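Local coordinates for siderophore biosynthesis lipase/esterase, putative (PDB 6GUP), which hydrolyses the ester bonds of the siderophore fusarinine C, releasing fusarinine and ferric iron, in the fungus Aspergillus fumigatus, at residues G84-D89 / V129-S134; S300-A305 / A313-N318; Q173-E178 / S220-A225. One frame throughout, in Å; residues are numbered along the deposited sequence.

The three contacts hold different elements of one alpha/beta-hydrolase chain and do not touch one another. Contact 1 is the buried one, its centre about 10 Å from that of the chain, where two helices flanking the sheet meet through a histidine that is both packed by a leucine and hydrogen-bonded to an aspartate. Contacts 2 and 3 lie farther out and are only partly buried. In contact 2 a helix and the loop after it meet through a tryptophan face and a water bridge at the surface. Contact 3, in the helical insertion after strand 159-163, joins apolar side chains and carbonyl oxygens without a hydrogen bond. Phe265 touches Leu130, next to His131 in the chain, and stacks on Trp302.

Contact 1. Residues G84-D89 / V129-S134; sequences GHLDRD and VLHYLS
The imidazole of His131 is held from two directions, by Leu86 over one face and by Asp87 at its edge. Leu86 CB sits above the middle of the ring, 3.5 Å from its centroid and only 7° off the normal, a CH-pi contact, while Leu86 CD1 comes down over the rim to 3.3 Å from His131 ND1. At the edge, His131 NE2 donates to Asp87 OD1 over 2.7 Å. The bond is nearly straight (167°) and runs almost in the ring plane. It meets the oxygen on its anti side, somewhat tilted out of the carboxylate plane, and the carboxylate is turned 54° against the imidazole. Because CG of His131 stands anti to its backbone N, the ring extends from helix 125-134 across to the first turn of helix 86-108.

In the alpha/beta-hydrolase fold helix 125-134 is the one that follows the nucleophile elbow; Leu86 lies near the putative elbow without touching it, and packs on Gln127 and Cys128 of the helix. Histidine suits the interface because it offers a flat face to leucine and an N-H to the more exposed aspartate; that carboxylate would probably favour a proton on NE2. Beside His131, Leu130 O is gripped twice by Ser134, about one turn on, whose OG (2.7 Å from Leu130 O) and backbone N approach from opposite faces of the carbonyl plane.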
loop_
_atom_site.group_PDB
_atom_site.type_symbol
_atom_site.label_atom_id
_atom_site.label_comp_id
_atom_site.label_asym_id
_atom_site.label_seq_id
_atom_site.Cartn_x
_atom_site.Cartn_y
_atom_site.Cartn_z
ATOM N N GLY A 84 6.154 -2.669 16.889
ATOM C CA GLY A 84 5.457 -1.599 17.599
ATOM C C GLY A 84 4.483 -0.894 16.679
ATOM O O GLY A 84 4.389 0.335 16.691
ATOM N N HIS A 85 3.761 -1.686 15.886
ATOM C CA HIS A 85 2.884 -1.173 14.830
ATOM C C HIS A 85 1.383 -1.236 15.150
ATOM O O HIS A 85 0.597 -0.525 14.521
ATOM C CB HIS A 85 3.174 -1.907 13.512
ATOM C CG HIS A 85 2.665 -3.316 13.468
ATOM N ND1 HIS A 85 3.402 -4.392 13.912
ATOM C CD2 HIS A 85 1.490 -3.822 13.025
ATOM C CE1 HIS A 85 2.700 -5.499 13.748
ATOM N NE2 HIS A 85 1.537 -5.181 13.213
ATOM N N LEU A 86 0.988 -2.073 16.113
ATOM C CA LEU A 86 -0.436 -2.298 16.403
ATOM C C LEU A 86 -1.182 -1.072 16.944
ATOM O O LEU A 86 -2.373 -0.918 16.670
ATOM C CB LEU A 86 -0.633 -3.482 17.363
ATOM C CG LEU A 86 -0.459 -4.908 16.826
ATOM C CD1 LEU A 86 -0.819 -5.912 17.912
ATOM C CD2 LEU A 86 -1.310 -5.159 15.587
ATOM N N ASP A 87 -0.499 -0.218 17.708
ATOM C CA ASP A 87 -1.113 1.023 18.212
ATOM C C ASP A 87 -1.510 1.975 17.081
ATOM O O ASP A 87 -2.604 2.540 17.100
ATOM C CB ASP A 87 -0.183 1.753 19.198
ATOM C CG ASP A 87 -0.171 1.127 20.593
ATOM O OD1 ASP A 87 -1.031 0.276 20.906
ATOM O OD2 ASP A 87 0.710 1.508 21.391
ATOM N N ARG A 88 -0.619 2.143 16.107
ATOM C CA ARG A 88 -0.883 2.992 14.940
ATOM C C ARG A 88 -1.941 2.383 14.013
ATOM O O ARG A 88 -2.791 3.103 13.486
ATOM C CB ARG A 88 0.410 3.223 14.166
ATOM C CG ARG A 88 0.332 4.289 13.080
ATOM C CD ARG A 88 1.657 4.372 12.344
ATOM N NE ARG A 88 2.033 3.062 11.804
ATOM C CZ ARG A 88 3.276 2.626 11.589
ATOM N NH1 ARG A 88 4.343 3.381 11.857
ATOM N NH2 ARG A 88 3.455 1.402 11.098
ATOM N N ASP A 89 -1.865 1.067 13.807
ATOM C CA ASP A 89 -2.891 0.311 13.066
ATOM C C ASP A 89 -4.279 0.580 13.620
ATOM O O ASP A 89 -5.215 0.889 12.881
ATOM C CB ASP A 89 -2.632 -1.198 13.163
ATOM C CG ASP A 89 -1.510 -1.662 12.266
ATOM O OD1 ASP A 89 -0.695 -0.827 11.829
ATOM O OD2 ASP A 89 -1.454 -2.878 11.992
ATOM N N VAL A 129 -7.569 -6.566 15.282
ATOM C CA VAL A 129 -8.929 -6.691 15.825
ATOM C C VAL A 129 -8.894 -6.824 17.352
ATOM O O VAL A 129 -9.571 -6.070 18.052
ATOM C CB VAL A 129 -9.698 -7.882 15.193
ATOM C CG1 VAL A 129 -11.065 -8.072 15.846
ATOM C CG2 VAL A 129 -9.864 -7.674 13.691
ATOM N N LEU A 130 -8.105 -7.773 17.856
ATOM C CA LEU A 130 -7.976 -7.989 19.305
ATOM C C LEU A 130 -7.311 -6.802 20.013
ATOM O O LEU A 130 -7.692 -6.456 21.132
ATOM C CB LEU A 130 -7.205 -9.286 19.602
ATOM C CG LEU A 130 -7.010 -9.698 21.070
ATOM C CD1 LEU A 130 -8.319 -9.707 21.849
ATOM C CD2 LEU A 130 -6.345 -11.064 21.153
ATOM N N HIS A 131 -6.329 -6.186 19.355
ATOM C CA HIS A 131 -5.648 -4.995 19.883
ATOM C C HIS A 131 -6.599 -3.792 19.946
ATOM O O HIS A 131 -6.583 -3.040 20.920
ATOM C CB HIS A 131 -4.421 -4.666 19.024
ATOM C CG HIS A 131 -3.431 -3.758 19.683
ATOM N ND1 HIS A 131 -2.324 -4.233 20.354
ATOM C CD2 HIS A 131 -3.354 -2.408 19.737
ATOM C CE1 HIS A 131 -1.617 -3.212 20.808
ATOM N NE2 HIS A 131 -2.220 -2.095 20.446
ATOM N N TYR A 132 -7.426 -3.626 18.913
ATOM C CA TYR A 132 -8.484 -2.601 18.893
ATOM C C TYR A 132 -9.414 -2.735 20.105
ATOM O O TYR A 132 -9.739 -1.738 20.756
ATOM C CB TYR A 132 -9.299 -2.693 17.590
ATOM C CG TYR A 132 -10.306 -1.581 17.372
ATOM C CD1 TYR A 132 -11.572 -1.630 17.960
ATOM C CD2 TYR A 132 -10.004 -0.491 16.554
ATOM C CE1 TYR A 132 -12.498 -0.617 17.758
ATOM C CE2 TYR A 132 -10.927 0.527 16.344
ATOM C CZ TYR A 132 -12.171 0.458 16.946
ATOM O OH TYR A 132 -13.087 1.465 16.749
ATOM N N LEU A 133 -9.820 -3.969 20.402
ATOM C CA LEU A 133 -10.783 -4.249 21.474
ATOM C C LEU A 133 -10.191 -4.276 22.887
ATOM O O LEU A 133 -10.885 -3.926 23.840
ATOM C CB LEU A 133 -11.496 -5.582 21.207
ATOM C CG LEU A 133 -12.376 -5.648 19.958
ATOM C CD1 LEU A 133 -12.858 -7.072 19.725
ATOM C CD2 LEU A 133 -13.550 -4.685 20.068
ATOM N N SER A 134 -8.930 -4.691 23.024
ATOM C CA SER A 134 -8.355 -5.019 24.338
ATOM C C SER A 134 -7.564 -3.896 25.017
ATOM O O SER A 134 -7.515 -3.840 26.248
ATOM C CB SER A 134 -7.467 -6.262 24.221
ATOM O OG SER A 134 -6.334 -6.020 23.404
#

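Contact 2. Residues S300-A305 / A313-N318; sequences SRWRNA and AIWDEN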
loop_
_atom_site.group_PDB
_atom_site.type_symbol
_atom_site.label_atom_id
_atom_site.label_comp_id
_atom_site.label_asym_id
_atom_site.label_seq_id
_atom_site.Cartn_x
_atom_site.Cartn_y
_atom_site.Cartn_z
ATOM N N SER A 300 -11.375 -22.937 23.374
ATOM C CA SER A 300 -12.069 -22.958 24.671
ATOM C C SER A 300 -11.386 -22.059 25.704
ATOM O O SER A 300 -12.062 -21.410 26.503
ATOM C CB SER A 300 -12.185 -24.388 25.211
ATOM O OG SER A 300 -10.913 -24.996 25.343
ATOM N N ARG A 301 -10.054 -22.024 25.680
ATOM C CA ARG A 301 -9.287 -21.124 26.549
ATOM C C ARG A 301 -9.486 -19.647 26.179
ATOM O O ARG A 301 -9.561 -18.794 27.066
ATOM C CB ARG A 301 -7.801 -21.495 26.540
ATOM C CG ARG A 301 -7.522 -22.831 27.213
ATOM C CD ARG A 301 -6.041 -23.153 27.242
ATOM N NE ARG A 301 -5.345 -22.275 28.185
ATOM C CZ ARG A 301 -4.285 -21.502 27.925
ATOM N NH1 ARG A 301 -3.697 -21.472 26.725
ATOM N NH2 ARG A 301 -3.785 -20.754 28.906
ATOM N N TRP A 302 -9.581 -19.352 24.881
ATOM C CA TRP A 302 -9.932 -17.999 24.425
ATOM C C TRP A 302 -11.374 -17.646 24.792
ATOM O O TRP A 302 -11.641 -16.522 25.222
ATOM C CB TRP A 302 -9.732 -17.838 22.913
ATOM C CG TRP A 302 -8.300 -17.904 22.446
ATOM C CD1 TRP A 302 -7.170 -17.944 23.220
ATOM C CD2 TRP A 302 -7.852 -17.903 21.087
ATOM N NE1 TRP A 302 -6.051 -17.988 22.424
ATOM C CE2 TRP A 302 -6.439 -17.961 21.110
ATOM C CE3 TRP A 302 -8.507 -17.867 19.848
ATOM C CZ2 TRP A 302 -5.670 -17.984 19.942
ATOM C CZ3 TRP A 302 -7.740 -17.890 18.686
ATOM C CH2 TRP A 302 -6.335 -17.947 18.743
ATOM N N ARG A 303 -12.291 -18.600 24.623
ATOM C CA ARG A 303 -13.690 -18.416 25.029
ATOM C C ARG A 303 -13.801 -18.090 26.516
ATOM O O ARG A 303 -14.445 -17.109 26.892
ATOM C CB ARG A 303 -14.537 -19.658 24.701
ATOM C CG ARG A 303 -15.951 -19.596 25.266
ATOM C CD ARG A 303 -16.874 -20.669 24.718
ATOM N NE ARG A 303 -18.229 -20.488 25.243
ATOM C CZ ARG A 303 -19.319 -21.138 24.829
ATOM N NH1 ARG A 303 -19.257 -22.047 23.855
ATOM N NH2 ARG A 303 -20.494 -20.871 25.397
ATOM N N ASN A 304 -13.171 -18.918 27.346
ATOM C CA ASN A 304 -13.215 -18.753 28.804
ATOM C C ASN A 304 -12.529 -17.468 29.283
ATOM O O ASN A 304 -12.975 -16.858 30.257
ATOM C CB ASN A 304 -12.613 -19.976 29.510
ATOM C CG ASN A 304 -13.486 -21.218 29.385
ATOM O OD1 ASN A 304 -14.711 -21.149 29.501
ATOM N ND2 ASN A 304 -12.854 -22.365 29.159
ATOM N N ALA A 305 -11.455 -17.065 28.602
ATOM C CA ALA A 305 -10.816 -15.769 28.857
ATOM C C ALA A 305 -11.732 -14.611 28.451
ATOM O O ALA A 305 -11.911 -13.664 29.218
ATOM C CB ALA A 305 -9.485 -15.672 28.127
ATOM N N ALA A 313 -21.188 -13.322 28.029
ATOM C CA ALA A 313 -21.508 -14.096 26.825
ATOM C C ALA A 313 -21.073 -13.327 25.574
ATOM O O ALA A 313 -21.846 -13.155 24.628
ATOM C CB ALA A 313 -22.997 -14.411 26.785
ATOM N N ILE A 314 -19.820 -12.876 25.584
ATOM C CA ILE A 314 -19.247 -12.096 24.484
ATOM C C ILE A 314 -18.824 -13.014 23.336
ATOM O O ILE A 314 -19.095 -12.723 22.175
ATOM C CB ILE A 314 -18.052 -11.240 24.968
ATOM C CG1 ILE A 314 -18.544 -10.200 25.983
ATOM C CG2 ILE A 314 -17.356 -10.547 23.795
ATOM C CD1 ILE A 314 -17.450 -9.560 26.806
ATOM N N TRP A 315 -18.143 -14.107 23.672
ATOM C CA TRP A 315 -17.710 -15.102 22.691
ATOM C C TRP A 315 -18.900 -15.663 21.913
ATOM O O TRP A 315 -19.917 -16.032 22.507
ATOM C CB TRP A 315 -16.971 -16.239 23.398
ATOM C CG TRP A 315 -16.397 -17.280 22.489
ATOM C CD1 TRP A 315 -17.011 -18.418 22.061
ATOM C CD2 TRP A 315 -15.089 -17.286 21.911
ATOM N NE1 TRP A 315 -16.170 -19.133 21.245
ATOM C CE2 TRP A 315 -14.981 -18.462 21.137
ATOM C CE3 TRP A 315 -13.994 -16.410 21.973
ATOM C CZ2 TRP A 315 -13.820 -18.788 20.424
ATOM C CZ3 TRP A 315 -12.839 -16.734 21.263
ATOM C CH2 TRP A 315 -12.763 -17.915 20.500
ATOM N N ASP A 316 -18.771 -15.710 20.589
ATOM C CA ASP A 316 -19.790 -16.310 19.738
ATOM C C ASP A 316 -19.613 -17.820 19.792
ATOM O O ASP A 316 -18.568 -18.334 19.386
ATOM C CB ASP A 316 -19.675 -15.810 18.291
ATOM C CG ASP A 316 -20.967 -15.989 17.503
ATOM O OD1 ASP A 316 -21.689 -16.983 17.726
ATOM O OD2 ASP A 316 -21.264 -15.126 16.656
ATOM N N GLU A 317 -20.634 -18.526 20.281
ATOM C CA GLU A 317 -20.618 -19.995 20.331
ATOM C C GLU A 317 -20.445 -20.636 18.945
ATOM O O GLU A 317 -19.903 -21.735 18.837
ATOM C CB GLU A 317 -21.877 -20.544 21.024
ATOM C CG GLU A 317 -23.182 -20.389 20.246
ATOM C CD GLU A 317 -24.354 -21.102 20.902
ATOM O OE1 GLU A 317 -25.354 -21.358 20.199
ATOM O OE2 GLU A 317 -24.281 -21.413 22.110
ATOM N N ASN A 318 -20.892 -19.934 17.901
ATOM C CA ASN A 318 -20.686 -20.362 16.508
ATOM C C ASN A 318 -19.232 -20.278 16.006
ATOM O O ASN A 318 -18.961 -20.647 14.862
ATOM C CB ASN A 318 -21.614 -19.577 15.562
ATOM C CG ASN A 318 -23.081 -19.937 15.746
ATOM O OD1 ASN A 318 -23.427 -21.092 15.998
ATOM N ND2 ASN A 318 -23.953 -18.944 15.609
HETATM O O HOH W 1 -22.176 -22.368 23.719
#
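Over one face of the Trp315 indole lies the side chain of Arg303, and past the far end of its six-membered ring comes Trp302. Arg303 CB stands 3.6 Å from the centroid of the five-membered ring, 4° off its normal, in a CH-pi contact; the chain then runs outward over the rim, with Arg303 CD 3.5 Å from Trp315 CD1. CG of Arg303 is anti to the backbone N and the chain stays extended as far as NE, which carries the charged end clear of the ring. The guanidinium plane is inclined only 18° to the indole, but the methylenes do the covering. At the other end Trp302 CB approaches Trp315 CZ3 obliquely, at 3.7 Å, while Trp315 CH2 lies at the edge of the Trp302 ring. That second indole turns away into the interior, where it stacks on Phe265 and meets Phe252 and Phe282. Trp315 suits its place by offering a broad face to the helix, Trp302 by bringing a large ring to the phenylalanines.

On the exposed side, Arg303 and Glu317 point the same way without a direct salt bridge: Arg303 NH2 and Glu317 OE2 are 5.0 Å apart. A water in the guanidinium plane joins them, accepting from Arg303 NH2 (2.8 Å) and donating to Glu317 OE2 (2.8 Å). Next to it Asp316 OD1 takes the N-H of Asn318 in an Asx turn, just before strand 320-322.

Helix 295-307 is the connecting helix of a beta-alpha-beta crossover between the parallel strands 278-283 and 320-322, and Trp315 folds the returning loop back onto it. In alpha/beta hydrolases the loops after these two strands usually carry the acid and the histidine of the catalytic triad.

Contact 3. Residues Q173-E178 / S220-A225; sequences QWVLAE and SLVYPA
Val175 meets Val222 and Pro224 within the helical insertion that follows strand 159-163, the place where alpha/beta hydrolases commonly carry a cap over the sheet. Helix 168-178 supplies the valine; the other two residues come from the weakly bonded end region of helix 216-222 and the segment that follows.

Val175 gives up more surface than any other residue here, and its fork divides the work. CG1 is anti to the backbone N (chi1 165°) and faces the main chain of Val222, where it also reaches that residue's side chain, 4.2 Å from Val222 CG2. The second methyl, CG2, turns to the proline ring and comes within 3.9 Å of Pro224 CG, the valine and the proline running antiparallel alongside one another. A beta-branched residue suits the spot because two short methyls can fill both sites without a long, flexible chain.

Val222, the second most buried, also packs on Ile172 of helix 168-178 and on Phe192 and Leu195 of helix 185-205. Val175 touches Ile188 of the latter helix, so both valines belong to one apolar layer among three helices. Pro224 presents a compact, rigid ring and lies near the putative Ser-His-Asp triad without touching it. Its nitrogen carries no hydrogen and cannot donate a backbone bond, consistent with a proline in the segment after the helix.

No hydrogen bond crosses between the segments, and only carbonyl oxygens bring polarity to the interface. Leu221 O is 4.1 Å from Val175 CG1. Closer still is Val222 O, buried by the contact and without a polar partner in the model, with Val175 CG1 lying 3.8 Å from it.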
loop_
_atom_site.group_PDB
_atom_site.type_symbol
_atom_site.label_atom_id
_atom_site.label_comp_id
_atom_site.label_asym_id
_atom_site.label_seq_id
_atom_site.Cartn_x
_atom_site.Cartn_y
_atom_site.Cartn_z
ATOM N N GLN A 173 8.275 -22.033 14.483
ATOM C CA GLN A 173 8.603 -23.307 15.152
ATOM C C GLN A 173 8.219 -24.527 14.304
ATOM O O GLN A 173 8.955 -25.514 14.251
ATOM C CB GLN A 173 7.905 -23.402 16.516
ATOM C CG GLN A 173 8.472 -22.479 17.587
ATOM C CD GLN A 173 7.648 -22.470 18.866
ATOM O OE1 GLN A 173 6.748 -23.291 19.053
ATOM N NE2 GLN A 173 7.959 -21.535 19.757
ATOM N N TRP A 174 7.063 -24.437 13.648
ATOM C CA TRP A 174 6.554 -25.488 12.763
ATOM C C TRP A 174 7.329 -25.565 11.443
ATOM O O TRP A 174 7.534 -26.658 10.909
ATOM C CB TRP A 174 5.066 -25.239 12.506
ATOM C CG TRP A 174 4.315 -26.313 11.777
ATOM C CD1 TRP A 174 3.490 -26.129 10.714
ATOM C CD2 TRP A 174 4.288 -27.720 12.066
ATOM N NE1 TRP A 174 2.948 -27.325 10.312
ATOM C CE2 TRP A 174 3.419 -28.320 11.125
ATOM C CE3 TRP A 174 4.902 -28.531 13.032
ATOM C CZ2 TRP A 174 3.157 -29.697 11.114
ATOM C CZ3 TRP A 174 4.645 -29.903 13.019
ATOM C CH2 TRP A 174 3.778 -30.470 12.065
ATOM N N VAL A 175 7.746 -24.409 10.923
ATOM C CA VAL A 175 8.641 -24.339 9.756
ATOM C C VAL A 175 10.012 -24.960 10.067
ATOM O O VAL A 175 10.560 -25.687 9.238
ATOM C CB VAL A 175 8.794 -22.882 9.238
ATOM C CG1 VAL A 175 9.981 -22.722 8.289
ATOM C CG2 VAL A 175 7.516 -22.442 8.538
ATOM N N LEU A 176 10.556 -24.669 11.248
ATOM C CA LEU A 176 11.820 -25.273 11.692
ATOM C C LEU A 176 11.704 -26.780 11.955
ATOM O O LEU A 176 12.684 -27.507 11.803
ATOM C CB LEU A 176 12.351 -24.567 12.946
ATOM C CG LEU A 176 12.776 -23.105 12.778
ATOM C CD1 LEU A 176 12.935 -22.438 14.137
ATOM C CD2 LEU A 176 14.061 -22.990 11.971
ATOM N N ALA A 177 10.518 -27.236 12.358
ATOM C CA ALA A 177 10.252 -28.663 12.562
ATOM C C ALA A 177 10.071 -29.426 11.245
ATOM O O ALA A 177 10.698 -30.469 11.045
ATOM C CB ALA A 177 9.025 -28.850 13.446
ATOM N N GLU A 178 9.222 -28.899 10.359
ATOM C CA GLU A 178 8.777 -29.613 9.145
ATOM C C GLU A 178 9.313 -29.103 7.801
ATOM O O GLU A 178 9.275 -29.840 6.813
ATOM C CB GLU A 178 7.247 -29.596 9.079
ATOM C CG GLU A 178 6.561 -30.430 10.148
ATOM C CD GLU A 178 6.833 -31.921 10.029
ATOM O OE1 GLU A 178 6.909 -32.437 8.894
ATOM O OE2 GLU A 178 6.965 -32.581 11.081
ATOM N N SER A 220 12.453 -14.999 3.969
ATOM C CA SER A 220 11.352 -15.697 3.286
ATOM C C SER A 220 11.440 -17.227 3.319
ATOM O O SER A 220 10.427 -17.903 3.127
ATOM C CB SER A 220 11.226 -15.217 1.840
ATOM O OG SER A 220 10.663 -13.922 1.823
ATOM N N LEU A 221 12.638 -17.764 3.552
ATOM C CA LEU A 221 12.815 -19.205 3.761
ATOM C C LEU A 221 12.190 -19.683 5.066
ATOM O O LEU A 221 11.735 -20.826 5.149
ATOM C CB LEU A 221 14.298 -19.584 3.765
ATOM C CG LEU A 221 15.115 -19.263 2.513
ATOM C CD1 LEU A 221 16.491 -19.898 2.622
ATOM C CD2 LEU A 221 14.412 -19.713 1.240
ATOM N N VAL A 222 12.193 -18.817 6.077
ATOM C CA VAL A 222 11.641 -19.145 7.394
ATOM C C VAL A 222 10.295 -18.483 7.699
ATOM O O VAL A 222 9.583 -18.953 8.586
ATOM C CB VAL A 222 12.660 -18.848 8.530
ATOM C CG1 VAL A 222 12.917 -17.351 8.711
ATOM C CG2 VAL A 222 12.205 -19.482 9.839
ATOM N N TYR A 223 9.942 -17.415 6.977
ATOM C CA TYR A 223 8.731 -16.660 7.281
ATOM C C TYR A 223 7.618 -16.883 6.239
ATOM O O TYR A 223 7.714 -16.380 5.117
ATOM C CB TYR A 223 9.059 -15.172 7.452
ATOM C CG TYR A 223 7.997 -14.367 8.184
ATOM C CD1 TYR A 223 7.275 -14.906 9.263
ATOM C CD2 TYR A 223 7.731 -13.050 7.822
ATOM C CE1 TYR A 223 6.314 -14.164 9.929
ATOM C CE2 TYR A 223 6.775 -12.303 8.494
ATOM C CZ TYR A 223 6.067 -12.862 9.540
ATOM O OH TYR A 223 5.119 -12.117 10.200
ATOM N N PRO A 224 6.566 -17.656 6.609
ATOM C CA PRO A 224 5.393 -17.950 5.766
ATOM C C PRO A 224 4.687 -16.731 5.177
ATOM O O PRO A 224 4.222 -16.787 4.036
ATOM C CB PRO A 224 4.441 -18.664 6.731
ATOM C CG PRO A 224 5.330 -19.316 7.717
ATOM C CD PRO A 224 6.506 -18.407 7.880
ATOM N N ALA A 225 4.592 -15.655 5.959
ATOM C CA ALA A 225 4.003 -14.395 5.489
ATOM C C ALA A 225 4.765 -13.790 4.303
ATOM O O ALA A 225 4.159 -13.119 3.466
ATOM C CB ALA A 225 3.916 -13.392 6.628
#